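Local coordinates for putative periplasmic protein (Salmonella enterica, PDB 3OE3), which inhibits C-type lysozyme in the bacterial periplasm, probably helping the cell to withstand the lysozymes of its host, at residues V20-T25 and A30-S35; Y63-Y66 and T71-L74; I34-E39 and K80-N85. All coordinates share one frame; numbering follows the deposited sequence.

In the fold
From the N terminus, interaction 1 comes first, closing the short loop between V20-T25 and A30-S35 as the hairpin of strands 16-24 and 30-36. Interaction 3 opens where that hairpin ends, sharing I34 and S35 with it, and is completed only at residues 80-85, more than 40 residues on. Interaction 2, the hairpin of Y63-Y66 and T71-L74, is nested inside this long loop. The two hairpins are local units of one antiparallel barrel and meet in its interior, where I34 CD1 lies 3.6 Å from L74 CD1. Interaction 3 instead reaches across, between strands that are not neighbours, and its second segment pairs with the strand carrying L74.

Interaction 1 of 3, residues V20-T25 and A30-S35; sequences VIYVNT and AYAIIS
I21 and V23 pair with I33 and Y31 in an antiparallel arrangement, their N-to-C directions at 163° and the segment axes approaching to 4.6 Å. I21 and I33 exchange two backbone hydrogen bonds, I21 N to I33 O at 3.0 Å and I33 N to I21 O at 2.8 Å, and V23 and Y31 form a second such couple. Of the four, the bond from V23 N to Y31 O stands apart: it is nearly straight at hydrogen, yet its donor lies 45° out of the carbonyl plane. A water lies 2.9 Å from both Y31 O and N24 OD1 and can donate to either, though it has more acceptors in reach than protons. The non-hydrogen-bonded pairs Y22-A32 and N24-A30 share the face opposite I21 and I33. Y22 and A32 turn to the interior, Y22 beside L65, and the A32 methyl comes within 4.0 Å of Y22 CD1; in the partly exposed pair N24 OD1 is 3.7 Å from A30 CB. V20 CG1 covers one face of the Y22 ring, toward its rim, and Y22 OH is hydrogen-bonded to Y10 OH. V20 and I34 run the same way and touch through their CG2 methyls. On the other face V23 CG1, anti to the backbone N (chi1 180°), meets Y31 CD1 at 4.0 Å. Here I21, Y31 and I33 pack against the second subunit, Y31 OH hydrogen-bonding to E4 OE1 of the second subunit and I33 touching I33 of the second subunit. It is a beta hairpin of an antiparallel barrel, one face turned largely to the interior, the other packed in part against the second subunit.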
loop_
_atom_site.group_PDB
_atom_site.type_symbol
_atom_site.label_atom_id
_atom_site.label_comp_id
_atom_site.label_asym_id
_atom_site.label_seq_id
_atom_site.Cartn_x
_atom_site.Cartn_y
_atom_site.Cartn_z
ATOM N N VAL C 20 -1.092 6.544 -4.904
ATOM C CA VAL C 20 -0.594 5.232 -5.284
ATOM C C VAL C 20 0.774 5.035 -4.645
ATOM O O VAL C 20 1.623 5.920 -4.693
ATOM C CB VAL C 20 -0.477 5.072 -6.815
ATOM C CG1 VAL C 20 -0.078 3.628 -7.161
ATOM C CG2 VAL C 20 -1.796 5.442 -7.517
ATOM N N ILE C 21 0.963 3.882 -4.015
ATOM C CA ILE C 21 2.289 3.462 -3.574
ATOM C C ILE C 21 2.851 2.560 -4.662
ATOM O O ILE C 21 2.232 1.560 -5.017
ATOM C CB ILE C 21 2.248 2.674 -2.247
ATOM C CG1 ILE C 21 1.606 3.489 -1.128
ATOM C CG2 ILE C 21 3.650 2.262 -1.848
ATOM C CD1 ILE C 21 2.341 4.739 -0.757
ATOM N N TYR C 22 3.997 2.936 -5.223
ATOM C CA TYR C 22 4.638 2.097 -6.216
ATOM C C TYR C 22 5.831 1.386 -5.592
ATOM O O TYR C 22 6.615 1.999 -4.866
ATOM C CB TYR C 22 5.119 2.942 -7.398
ATOM C CG TYR C 22 3.994 3.464 -8.279
ATOM C CD1 TYR C 22 3.284 2.600 -9.099
ATOM C CD2 TYR C 22 3.671 4.814 -8.313
ATOM C CE1 TYR C 22 2.273 3.058 -9.923
ATOM C CE2 TYR C 22 2.650 5.293 -9.150
ATOM C CZ TYR C 22 1.953 4.396 -9.947
ATOM O OH TYR C 22 0.938 4.824 -10.798
ATOM N N VAL C 23 5.948 0.098 -5.883
ATOM C CA VAL C 23 7.079 -0.722 -5.458
ATOM C C VAL C 23 7.838 -1.129 -6.710
ATOM O O VAL C 23 7.286 -1.755 -7.613
ATOM C CB VAL C 23 6.617 -1.981 -4.717
ATOM C CG1 VAL C 23 7.835 -2.840 -4.284
ATOM C CG2 VAL C 23 5.756 -1.592 -3.510
ATOM N N ASN C 24 9.097 -0.731 -6.781
ATOM C CA ASN C 24 9.924 -1.071 -7.918
ATOM C C ASN C 24 11.201 -1.669 -7.370
ATOM O O ASN C 24 12.066 -0.937 -6.903
ATOM C CB ASN C 24 10.231 0.181 -8.733
ATOM C CG ASN C 24 9.027 0.676 -9.494
ATOM O OD1 ASN C 24 8.582 0.031 -10.438
ATOM N ND2 ASN C 24 8.491 1.815 -9.085
ATOM N N THR C 25 11.314 -2.990 -7.422
ATOM C CA THR C 25 12.417 -3.653 -6.720
ATOM C C THR C 25 13.716 -3.470 -7.492
ATOM O O THR C 25 13.710 -3.161 -8.689
ATOM C CB THR C 25 12.170 -5.166 -6.481
ATOM O OG1 THR C 25 12.320 -5.889 -7.705
ATOM C CG2 THR C 25 10.759 -5.417 -5.907
ATOM N N ALA C 30 7.722 -4.918 -10.449
ATOM C CA ALA C 30 6.878 -3.743 -10.207
ATOM C C ALA C 30 5.519 -4.103 -9.641
ATOM O O ALA C 30 4.850 -5.012 -10.135
ATOM C CB ALA C 30 6.708 -2.930 -11.502
ATOM N N TYR C 31 5.117 -3.368 -8.605
ATOM C CA TYR C 31 3.815 -3.540 -7.973
ATOM C C TYR C 31 3.253 -2.159 -7.692
ATOM O O TYR C 31 3.977 -1.155 -7.744
ATOM C CB TYR C 31 3.923 -4.318 -6.656
ATOM C CG TYR C 31 4.689 -5.616 -6.771
ATOM C CD1 TYR C 31 6.068 -5.642 -6.598
ATOM C CD2 TYR C 31 4.040 -6.816 -7.014
ATOM C CE1 TYR C 31 6.778 -6.822 -6.700
ATOM C CE2 TYR C 31 4.749 -8.011 -7.107
ATOM C CZ TYR C 31 6.118 -8.001 -6.951
ATOM O OH TYR C 31 6.862 -9.169 -7.031
ATOM N N ALA C 32 1.961 -2.108 -7.385
ATOM C CA ALA C 32 1.323 -0.863 -6.978
ATOM C C ALA C 32 0.350 -1.167 -5.865
ATOM O O ALA C 32 -0.155 -2.277 -5.763
ATOM C CB ALA C 32 0.593 -0.228 -8.160
ATOM N N ILE C 33 0.081 -0.179 -5.015
ATOM C CA ILE C 33 -0.965 -0.334 -4.018
ATOM C C ILE C 33 -1.847 0.897 -4.058
ATOM O O ILE C 33 -1.354 2.021 -4.045
ATOM C CB ILE C 33 -0.422 -0.469 -2.583
ATOM C CG1 ILE C 33 0.652 -1.556 -2.490
ATOM C CG2 ILE C 33 -1.570 -0.802 -1.619
ATOM C CD1 ILE C 33 1.475 -1.432 -1.228
ATOM N N ILE C 34 -3.151 0.665 -4.126
ATOM C CA ILE C 34 -4.138 1.750 -4.064
ATOM C C ILE C 34 -5.076 1.514 -2.890
ATOM O O ILE C 34 -5.106 0.427 -2.329
ATOM C CB ILE C 34 -4.950 1.861 -5.382
ATOM C CG1 ILE C 34 -5.749 0.585 -5.637
ATOM C CG2 ILE C 34 -4.023 2.206 -6.549
ATOM C CD1 ILE C 34 -6.782 0.709 -6.807
ATOM N N SER C 35 -5.825 2.542 -2.499
ATOM C CA SER C 35 -6.800 2.415 -1.434
ATOM C C SER C 35 -8.173 2.746 -2.014
ATOM O O SER C 35 -8.371 3.830 -2.557
ATOM C CB SER C 35 -6.442 3.376 -0.296
ATOM O OG SER C 35 -7.376 3.315 0.761
HETATM O O HOH W 1 5.689 -0.133 -9.897
#

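Interaction 2 of 3, residues Y63-Y66 and T71-L74; sequences YKLY and TAEL
L65 and Y66 lie against L74 and E73 in a beta hairpin of the barrel, the segment axes approaching to 4.8 Å. The close-packed side faces the interior. L74 swings its CG anti to the backbone N (chi1 -179°), which brings CD1 in beneath the opposite strand, 3.4 Å from K64 O and 4.3 Å from both L65 CB and Y63 CB. L65 answers from the other strand, its CD1 reaching the A72 methyl, and M18 of strand 16-24 closes over L65, A72 and L74. Y66 and E73, whose side chains point to the other face, are joined by backbone bonds, Y66 N to E73 O at 2.9 Å and E73 N to Y66 O at 2.8 Å, but their side chains do little for each other. The Y66 ring merely brings an edge near E73 O, and both residues remain partly exposed. The E73 chain bends at chi2 (-83°) and leads its carboxylate away from Y66 to the backbone N of N85 on the neighbouring strand, which donates to OE1. Beside the pair, the CA of A72 makes a CH-O contact with Y66 O at 3.2 Å.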
loop_
_atom_site.group_PDB
_atom_site.type_symbol
_atom_site.label_atom_id
_atom_site.label_comp_id
_atom_site.label_asym_id
_atom_site.label_seq_id
_atom_site.Cartn_x
_atom_site.Cartn_y
_atom_site.Cartn_z
ATOM N N TYR C 63 -10.199 -4.197 -9.955
ATOM C CA TYR C 63 -9.505 -2.947 -10.205
ATOM C C TYR C 63 -8.327 -3.148 -11.139
ATOM O O TYR C 63 -7.542 -4.088 -10.978
ATOM C CB TYR C 63 -8.999 -2.320 -8.894
ATOM C CG TYR C 63 -10.106 -1.892 -7.948
ATOM C CD1 TYR C 63 -11.002 -0.877 -8.297
ATOM C CD2 TYR C 63 -10.246 -2.487 -6.706
ATOM C CE1 TYR C 63 -11.992 -0.485 -7.437
ATOM C CE2 TYR C 63 -11.252 -2.101 -5.835
ATOM C CZ TYR C 63 -12.128 -1.104 -6.210
ATOM O OH TYR C 63 -13.131 -0.715 -5.351
ATOM N N LYS C 64 -8.214 -2.253 -12.111
ATOM C CA LYS C 64 -7.035 -2.145 -12.940
ATOM C C LYS C 64 -6.620 -0.672 -13.047
ATOM O O LYS C 64 -7.460 0.241 -13.167
ATOM C CB LYS C 64 -7.281 -2.755 -14.326
ATOM C CG LYS C 64 -7.476 -4.262 -14.303
ATOM C CD LYS C 64 -7.664 -4.816 -15.717
ATOM C CE LYS C 64 -7.580 -6.335 -15.737
ATOM N NZ LYS C 64 -8.457 -6.955 -14.710
ATOM N N LEU C 65 -5.315 -0.452 -12.980
ATOM C CA LEU C 65 -4.751 0.880 -12.997
ATOM C C LEU C 65 -3.924 0.987 -14.264
ATOM O O LEU C 65 -2.947 0.241 -14.464
ATOM C CB LEU C 65 -3.871 1.081 -11.744
ATOM C CG LEU C 65 -3.041 2.366 -11.682
ATOM C CD1 LEU C 65 -3.970 3.574 -11.533
ATOM C CD2 LEU C 65 -2.010 2.313 -10.526
ATOM N N TYR C 66 -4.329 1.884 -15.155
ATOM C CA TYR C 66 -3.618 2.054 -16.406
ATOM C C TYR C 66 -2.857 3.355 -16.368
ATOM O O TYR C 66 -3.446 4.413 -16.155
ATOM C CB TYR C 66 -4.595 2.060 -17.578
ATOM C CG TYR C 66 -5.342 0.764 -17.719
ATOM C CD1 TYR C 66 -4.861 -0.246 -18.532
ATOM C CD2 TYR C 66 -6.519 0.538 -17.022
ATOM C CE1 TYR C 66 -5.541 -1.440 -18.657
ATOM C CE2 TYR C 66 -7.202 -0.654 -17.143
ATOM C CZ TYR C 66 -6.709 -1.635 -17.965
ATOM O OH TYR C 66 -7.390 -2.825 -18.092
ATOM N N THR C 71 0.254 10.273 -16.498
ATOM C CA THR C 71 -1.190 10.151 -16.447
ATOM C C THR C 71 -1.621 8.764 -16.002
ATOM O O THR C 71 -0.848 7.804 -16.047
ATOM C CB THR C 71 -1.843 10.483 -17.809
ATOM O OG1 THR C 71 -1.630 9.406 -18.728
ATOM C CG2 THR C 71 -1.263 11.775 -18.381
ATOM N N ALA C 72 -2.865 8.657 -15.561
ATOM C CA ALA C 72 -3.361 7.381 -15.065
ATOM C C ALA C 72 -4.886 7.355 -15.103
ATOM O O ALA C 72 -5.540 8.401 -15.128
ATOM C CB ALA C 72 -2.870 7.132 -13.645
ATOM N N GLU C 73 -5.433 6.144 -15.081
ATOM C CA GLU C 73 -6.867 5.926 -15.034
ATOM C C GLU C 73 -7.102 4.710 -14.164
ATOM O O GLU C 73 -6.425 3.696 -14.326
ATOM C CB GLU C 73 -7.428 5.642 -16.438
ATOM C CG GLU C 73 -7.083 6.682 -17.499
ATOM C CD GLU C 73 -8.024 7.872 -17.479
ATOM O OE1 GLU C 73 -9.069 7.788 -16.809
ATOM O OE2 GLU C 73 -7.724 8.888 -18.139
ATOM N N LEU C 74 -8.049 4.804 -13.241
ATOM C CA LEU C 74 -8.459 3.648 -12.451
ATOM C C LEU C 74 -9.861 3.209 -12.846
ATOM O O LEU C 74 -10.813 4.005 -12.863
ATOM C CB LEU C 74 -8.390 3.937 -10.937
ATOM C CG LEU C 74 -8.783 2.780 -10.010
ATOM C CD1 LEU C 74 -7.780 1.639 -10.093
ATOM C CD2 LEU C 74 -8.925 3.284 -8.569
#

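Interaction 3 of 3, residues I34-E39 and K80-N85; sequences ISQVNE and KPVLSN
A type I' turn and a classic beta bulge supply the two sides of this contact: Q36 opens the turn that ends at E39, and V82 with L83 forms the bulge opposite L74. The strands that carry them, 30-36 and 80-88, are not neighbours in the sheet; at their nearest, the CA atoms of Q36 and V82 are 9.5 Å apart, and side chains must span the distance. The turn is held at its base by Q36 N to E39 O and E39 N to Q36 O, both 2.9 Å. In the bulge, V82 N and L83 O probably bond to the carbonyl and amide of the single residue L74, turning both side chains toward Q36. V82 and Q36 come from opposite directions. The glutamine chain bends at chi2 (-68°), presenting its terminal amide to the bulge with one polar atom for each residue: OE1 lies 3.5 Å from V82 CG1, and NE2 lies 4.0 Å from L83 CD1. The carbon CD is also 4.0 Å from V82 CG1. L83 slides past the glutamine instead of meeting it head-on. Around the same side chain stand Y63 and L74, which likewise pack on Q36. This is a small surface contact, its three touching residues all partly exposed; it buries just 89 Å² and pairs an amide with aliphatic methyls, joining no polar atom of one segment to a polar partner on the other. Its attraction is therefore probably mainly dispersive, and the methyls alone would do little to fix which end of the amide carries the oxygen.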
loop_
_atom_site.group_PDB
_atom_site.type_symbol
_atom_site.label_atom_id
_atom_site.label_comp_id
_atom_site.label_asym_id
_atom_site.label_seq_id
_atom_site.Cartn_x
_atom_site.Cartn_y
_atom_site.Cartn_z
ATOM N N ILE C 34 -3.151 0.665 -4.126
ATOM C CA ILE C 34 -4.138 1.750 -4.064
ATOM C C ILE C 34 -5.076 1.514 -2.890
ATOM O O ILE C 34 -5.106 0.427 -2.329
ATOM C CB ILE C 34 -4.950 1.861 -5.382
ATOM C CG1 ILE C 34 -5.749 0.585 -5.637
ATOM C CG2 ILE C 34 -4.023 2.206 -6.549
ATOM C CD1 ILE C 34 -6.782 0.709 -6.807
ATOM N N SER C 35 -5.825 2.542 -2.499
ATOM C CA SER C 35 -6.800 2.415 -1.434
ATOM C C SER C 35 -8.173 2.746 -2.014
ATOM O O SER C 35 -8.371 3.830 -2.557
ATOM C CB SER C 35 -6.442 3.376 -0.296
ATOM O OG SER C 35 -7.376 3.315 0.761
ATOM N N GLN C 36 -9.095 1.794 -1.924
ATOM C CA GLN C 36 -10.485 1.973 -2.376
ATOM C C GLN C 36 -11.453 1.357 -1.377
ATOM O O GLN C 36 -11.202 0.278 -0.854
ATOM C CB GLN C 36 -10.696 1.300 -3.735
ATOM C CG GLN C 36 -10.210 2.101 -4.918
ATOM C CD GLN C 36 -11.044 3.344 -5.136
ATOM O OE1 GLN C 36 -12.269 3.273 -5.241
ATOM N NE2 GLN C 36 -10.390 4.495 -5.177
ATOM N N VAL C 37 -12.584 2.026 -1.146
ATOM C CA VAL C 37 -13.579 1.539 -0.205
ATOM C C VAL C 37 -12.919 1.152 1.114
ATOM O O VAL C 37 -13.250 0.133 1.723
ATOM C CB VAL C 37 -14.387 0.363 -0.771
ATOM C CG1 VAL C 37 -15.707 0.210 -0.005
ATOM C CG2 VAL C 37 -14.664 0.591 -2.249
ATOM N N ASN C 38 -11.972 1.983 1.536
ATOM C CA ASN C 38 -11.331 1.829 2.839
ATOM C C ASN C 38 -10.528 0.539 2.961
ATOM O O ASN C 38 -10.379 -0.012 4.053
ATOM C CB ASN C 38 -12.373 1.916 3.959
ATOM C CG ASN C 38 -11.752 2.160 5.317
ATOM O OD1 ASN C 38 -10.609 2.601 5.418
ATOM N ND2 ASN C 38 -12.502 1.870 6.373
ATOM N N GLU C 39 -10.025 0.058 1.828
ATOM C CA GLU C 39 -9.171 -1.122 1.787
ATOM C C GLU C 39 -7.963 -0.845 0.904
ATOM O O GLU C 39 -8.063 -0.181 -0.125
ATOM C CB GLU C 39 -9.920 -2.324 1.190
ATOM C CG GLU C 39 -11.221 -2.666 1.877
ATOM C CD GLU C 39 -11.831 -3.942 1.344
ATOM O OE1 GLU C 39 -11.834 -4.146 0.112
ATOM O OE2 GLU C 39 -12.317 -4.743 2.168
ATOM N N LYS C 80 -15.237 0.067 -16.222
ATOM C CA LYS C 80 -16.065 1.086 -15.588
ATOM C C LYS C 80 -15.175 2.080 -14.843
ATOM O O LYS C 80 -14.398 1.686 -13.989
ATOM C CB LYS C 80 -17.028 0.431 -14.609
ATOM C CG LYS C 80 -17.950 1.423 -13.909
ATOM C CD LYS C 80 -18.995 0.726 -13.056
ATOM C CE LYS C 80 -19.992 1.731 -12.497
ATOM N NZ LYS C 80 -21.077 1.069 -11.713
ATOM N N PRO C 81 -15.280 3.374 -15.178
ATOM C CA PRO C 81 -14.434 4.397 -14.556
ATOM C C PRO C 81 -14.607 4.455 -13.049
ATOM O O PRO C 81 -15.729 4.422 -12.544
ATOM C CB PRO C 81 -14.924 5.702 -15.197
ATOM C CG PRO C 81 -15.551 5.276 -16.487
ATOM C CD PRO C 81 -16.172 3.943 -16.204
ATOM N N VAL C 82 -13.488 4.543 -12.340
ATOM C CA VAL C 82 -13.508 4.776 -10.907
ATOM C C VAL C 82 -12.905 6.153 -10.636
ATOM O O VAL C 82 -13.541 7.008 -10.016
ATOM C CB VAL C 82 -12.739 3.697 -10.153
ATOM C CG1 VAL C 82 -12.719 4.008 -8.664
ATOM C CG2 VAL C 82 -13.363 2.330 -10.424
ATOM N N LEU C 83 -11.697 6.376 -11.139
ATOM C CA LEU C 83 -11.067 7.690 -11.087
ATOM C C LEU C 83 -10.500 7.966 -12.471
ATOM O O LEU C 83 -9.820 7.108 -13.036
ATOM C CB LEU C 83 -9.979 7.735 -10.013
ATOM C CG LEU C 83 -10.459 7.675 -8.569
ATOM C CD1 LEU C 83 -9.275 7.445 -7.641
ATOM C CD2 LEU C 83 -11.200 8.963 -8.192
ATOM N N SER C 84 -10.791 9.147 -13.029
ATOM C CA SER C 84 -10.530 9.403 -14.446
ATOM C C SER C 84 -9.656 10.626 -14.658
ATOM O O SER C 84 -9.652 11.548 -13.833
ATOM C CB SER C 84 -11.840 9.610 -15.218
ATOM O OG SER C 84 -12.702 8.482 -15.145
ATOM N N ASN C 85 -8.906 10.618 -15.755
ATOM C CA ASN C 85 -8.075 11.748 -16.137
ATOM C C ASN C 85 -7.165 12.163 -14.992
ATOM O O ASN C 85 -7.069 13.329 -14.639
ATOM C CB ASN C 85 -8.955 12.917 -16.600
ATOM C CG ASN C 85 -8.151 14.072 -17.177
ATOM O OD1 ASN C 85 -7.108 13.882 -17.805
ATOM N ND2 ASN C 85 -8.649 15.280 -16.974
#